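Local atomic coordinates of DUF5012 domain-containing protein (Bacteroides thetaiotaomicron, PDB entry 5FQ8), a protein that is of unknown function but is probably a surface lipoprotein that joins an Ig-like domain to a beta-rich C-terminal domain. Residues Ile99-Glu104 / Gly118-Ile123. Residues are numbered along the deposited sequence; the frame is centred on the assembly and turned at random.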
ATOM      1  N   ILE G  99      20.718 -31.158  56.922  1.00 60.14           N
ATOM      2  CA  ILE G  99      19.983 -30.422  55.897  1.00 59.39           C
ATOM      3  C   ILE G  99      18.501 -30.761  56.011  1.00 62.20           C
ATOM      4  O   ILE G  99      18.075 -31.873  55.698  1.00 63.81           O
ATOM      5  CB  ILE G  99      20.518 -30.699  54.490  1.00 59.44           C
ATOM      6  CG1 ILE G  99      21.682 -29.756  54.196  1.00 55.53           C
ATOM      7  CG2 ILE G  99      19.429 -30.491  53.440  1.00 66.03           C
ATOM      8  CD1 ILE G  99      21.819 -29.396  52.741  1.00 53.56           C
ATOM      9  N   TYR G 100      17.713 -29.798  56.462  1.00 63.02           N
ATOM     10  CA  TYR G 100      16.289 -29.985  56.661  1.00 65.94           C
ATOM     11  C   TYR G 100      15.506 -29.323  55.545  1.00 72.07           C
ATOM     12  O   TYR G 100      15.947 -28.338  54.952  1.00 69.17           O
ATOM     13  CB  TYR G 100      15.849 -29.411  58.005  1.00 67.47           C
ATOM     14  CG  TYR G 100      16.228 -30.288  59.162  1.00 68.65           C
ATOM     15  CD1 TYR G 100      17.453 -30.148  59.780  1.00 66.91           C
ATOM     16  CD2 TYR G 100      15.366 -31.272  59.625  1.00 71.70           C
ATOM     17  CE1 TYR G 100      17.816 -30.951  60.830  1.00 68.09           C
ATOM     18  CE2 TYR G 100      15.719 -32.082  60.675  1.00 72.88           C
ATOM     19  CZ  TYR G 100      16.947 -31.916  61.276  1.00 71.03           C
ATOM     20  OH  TYR G 100      17.319 -32.715  62.328  1.00 72.30           O
ATOM     21  N   THR G 101      14.331 -29.877  55.264  1.00 69.79           N
ATOM     22  CA  THR G 101      13.422 -29.344  54.261  1.00 71.78           C
ATOM     23  C   THR G 101      12.146 -28.881  54.948  1.00 78.92           C
ATOM     24  O   THR G 101      11.566 -29.620  55.747  1.00 84.34           O
ATOM     25  CB  THR G 101      13.107 -30.393  53.190  1.00 77.27           C
ATOM     26  OG1 THR G 101      14.316 -31.045  52.785  1.00 68.14           O
ATOM     27  CG2 THR G 101      12.473 -29.736  51.975  1.00 72.28           C
ATOM     28  N   VAL G 102      11.723 -27.653  54.651  1.00 85.85           N
ATOM     29  CA  VAL G 102      10.477 -27.141  55.210  1.00 92.24           C
ATOM     30  C   VAL G 102       9.327 -28.002  54.710  1.00 86.02           C
ATOM     31  O   VAL G 102       9.138 -28.170  53.500  1.00 87.85           O
ATOM     32  CB  VAL G 102      10.287 -25.669  54.845  1.00 77.00           C
ATOM     33  CG1 VAL G 102       8.975 -25.170  55.385  1.00 83.84           C
ATOM     34  CG2 VAL G 102      11.423 -24.849  55.411  1.00 76.29           C
ATOM     35  N   ALA G 103       8.553 -28.551  55.644  1.00 96.24           N
ATOM     36  CA  ALA G 103       7.581 -29.595  55.333  1.00101.31           C
ATOM     37  C   ALA G 103       6.306 -29.065  54.686  1.00103.98           C
ATOM     38  O   ALA G 103       6.332 -28.064  53.962  1.00104.25           O
ATOM     39  CB  ALA G 103       7.224 -30.375  56.598  1.00113.94           C
ATOM     40  N   GLU G 104       5.180 -29.735  54.951  1.00112.99           N
ATOM     41  CA  GLU G 104       3.943 -29.448  54.235  1.00110.80           C
ATOM     42  C   GLU G 104       3.221 -28.235  54.805  1.00107.96           C
ATOM     43  O   GLU G 104       2.813 -27.340  54.056  1.00107.29           O
ATOM     44  CB  GLU G 104       3.031 -30.671  54.264  1.00109.67           C
ATOM     45  CG  GLU G 104       2.917 -31.384  52.935  1.00107.19           C
ATOM     46  CD  GLU G 104       2.118 -30.596  51.918  1.00106.73           C
ATOM     47  OE1 GLU G 104       1.257 -29.792  52.329  1.00108.03           O
ATOM     48  OE2 GLU G 104       2.351 -30.780  50.706  1.00105.75           O
ATOM     49  N   GLY G 118       8.993 -26.684  50.698  1.00 82.72           N
ATOM     50  CA  GLY G 118      10.029 -27.150  49.800  1.00 82.35           C
ATOM     51  C   GLY G 118      11.398 -26.544  50.018  1.00 79.69           C
ATOM     52  O   GLY G 118      12.363 -26.990  49.390  1.00 77.26           O
ATOM     53  N   TYR G 119      11.516 -25.557  50.893  1.00 78.27           N
ATOM     54  CA  TYR G 119      12.770 -24.850  51.088  1.00 75.91           C
ATOM     55  C   TYR G 119      13.663 -25.592  52.070  1.00 76.16           C
ATOM     56  O   TYR G 119      13.182 -26.215  53.017  1.00 79.94           O
ATOM     57  CB  TYR G 119      12.469 -23.443  51.582  1.00 77.62           C
ATOM     58  CG  TYR G 119      11.629 -22.695  50.593  1.00 78.24           C
ATOM     59  CD1 TYR G 119      11.971 -22.691  49.253  1.00 73.75           C
ATOM     60  CD2 TYR G 119      10.482 -22.026  50.981  1.00 74.98           C
ATOM     61  CE1 TYR G 119      11.217 -22.020  48.327  1.00 75.83           C
ATOM     62  CE2 TYR G 119       9.714 -21.351  50.057  1.00 82.34           C
ATOM     63  CZ  TYR G 119      10.089 -21.349  48.727  1.00 80.67           C
ATOM     64  OH  TYR G 119       9.338 -20.683  47.783  1.00 86.05           O
ATOM     65  N   GLU G 120      14.969 -25.535  51.834  1.00 70.55           N
ATOM     66  CA  GLU G 120      15.931 -26.241  52.668  1.00 65.98           C
ATOM     67  C   GLU G 120      16.585 -25.282  53.651  1.00 63.93           C
ATOM     68  O   GLU G 120      16.808 -24.111  53.336  1.00 67.74           O
ATOM     69  CB  GLU G 120      17.000 -26.931  51.814  1.00 61.97           C
ATOM     70  CG  GLU G 120      16.517 -28.199  51.103  1.00 62.77           C
ATOM     71  CD  GLU G 120      17.632 -28.991  50.441  1.00 66.76           C
ATOM     72  OE1 GLU G 120      18.776 -28.494  50.382  1.00 55.99           O
ATOM     73  OE2 GLU G 120      17.358 -30.116  49.976  1.00 59.85           O
ATOM     74  N   ILE G 121      16.866 -25.777  54.854  1.00 65.14           N
ATOM     75  CA  ILE G 121      17.623 -25.039  55.853  1.00 58.97           C
ATOM     76  C   ILE G 121      18.643 -25.978  56.481  1.00 58.45           C
ATOM     77  O   ILE G 121      18.683 -27.169  56.185  1.00 58.96           O
ATOM     78  CB  ILE G 121      16.727 -24.415  56.936  1.00 73.92           C
ATOM     79  CG1 ILE G 121      15.976 -25.506  57.688  1.00 63.96           C
ATOM     80  CG2 ILE G 121      15.774 -23.410  56.333  1.00 63.49           C
ATOM     81  CD1 ILE G 121      15.321 -25.012  58.934  1.00 66.20           C
ATOM     82  N   VAL G 122      19.465 -25.425  57.368  1.00 60.16           N
ATOM     83  CA  VAL G 122      20.623 -26.124  57.914  1.00 62.28           C
ATOM     84  C   VAL G 122      20.575 -26.068  59.434  1.00 64.28           C
ATOM     85  O   VAL G 122      20.391 -24.991  60.012  1.00 65.95           O
ATOM     86  CB  VAL G 122      21.941 -25.511  57.403  1.00 60.41           C
ATOM     87  CG1 VAL G 122      23.123 -26.311  57.902  1.00 60.62           C
ATOM     88  CG2 VAL G 122      21.943 -25.437  55.894  1.00 63.45           C
ATOM     89  N   ILE G 123      20.764 -27.221  60.081  1.00 68.93           N
ATOM     90  CA  ILE G 123      20.732 -27.339  61.539  1.00 68.82           C
ATOM     91  C   ILE G 123      21.812 -28.324  61.977  1.00 63.71           C
ATOM     92  O   ILE G 123      21.757 -29.506  61.625  1.00 62.01           O
ATOM     93  CB  ILE G 123      19.358 -27.806  62.062  1.00 67.78           C
ATOM     94  CG1 ILE G 123      18.216 -27.000  61.444  1.00 69.29           C
ATOM     95  CG2 ILE G 123      19.295 -27.667  63.559  1.00 66.44           C
ATOM     96  CD1 ILE G 123      16.864 -27.399  61.926  1.00 68.30           C
TER
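Strands 99-102 and 120-123 run antiparallel, the N-to-C directions of their short axes 140° from each other, and pair Tyr100 with Ile121 through two backbone hydrogen bonds, Tyr100 N to Ile121 O at 2.8 Å and Ile121 N to Tyr100 O at 2.7 Å. Pairing extends into the loop before strand 120-123: Val102 N meets Tyr119 O almost straight along the C=O axis, and Gly118 N reaches a lone pair of Val102 O. Gly118 has a positive phi of 95°, where a CB would press on the preceding carbonyl, so glycine suits the place.

Tyr100 carries most of the apolar contact. With CG beside its own backbone N, its side chain crosses that of Ile123 at about a right angle, Tyr100 CD1 lying 3.5 Å from Ile123 CD1, while Tyr100 CB touches Ile121 CG1. Branched aliphatic Ile121 and Ile123 suit this buried side, where both also meet Ile133; the phenol OH is satisfied by Lys96 O. An alanine here, without ring or hydroxyl, would probably leave Ile123 less well packed. On the face of Ile99 and Thr101, exposed Glu120 extends its carboxylate to Ile99 CG2.

With strand 204-211 bonded to the other edge of 98-102, the pair belongs to the antiparallel sheet of the BT_2262-like C-terminal domain.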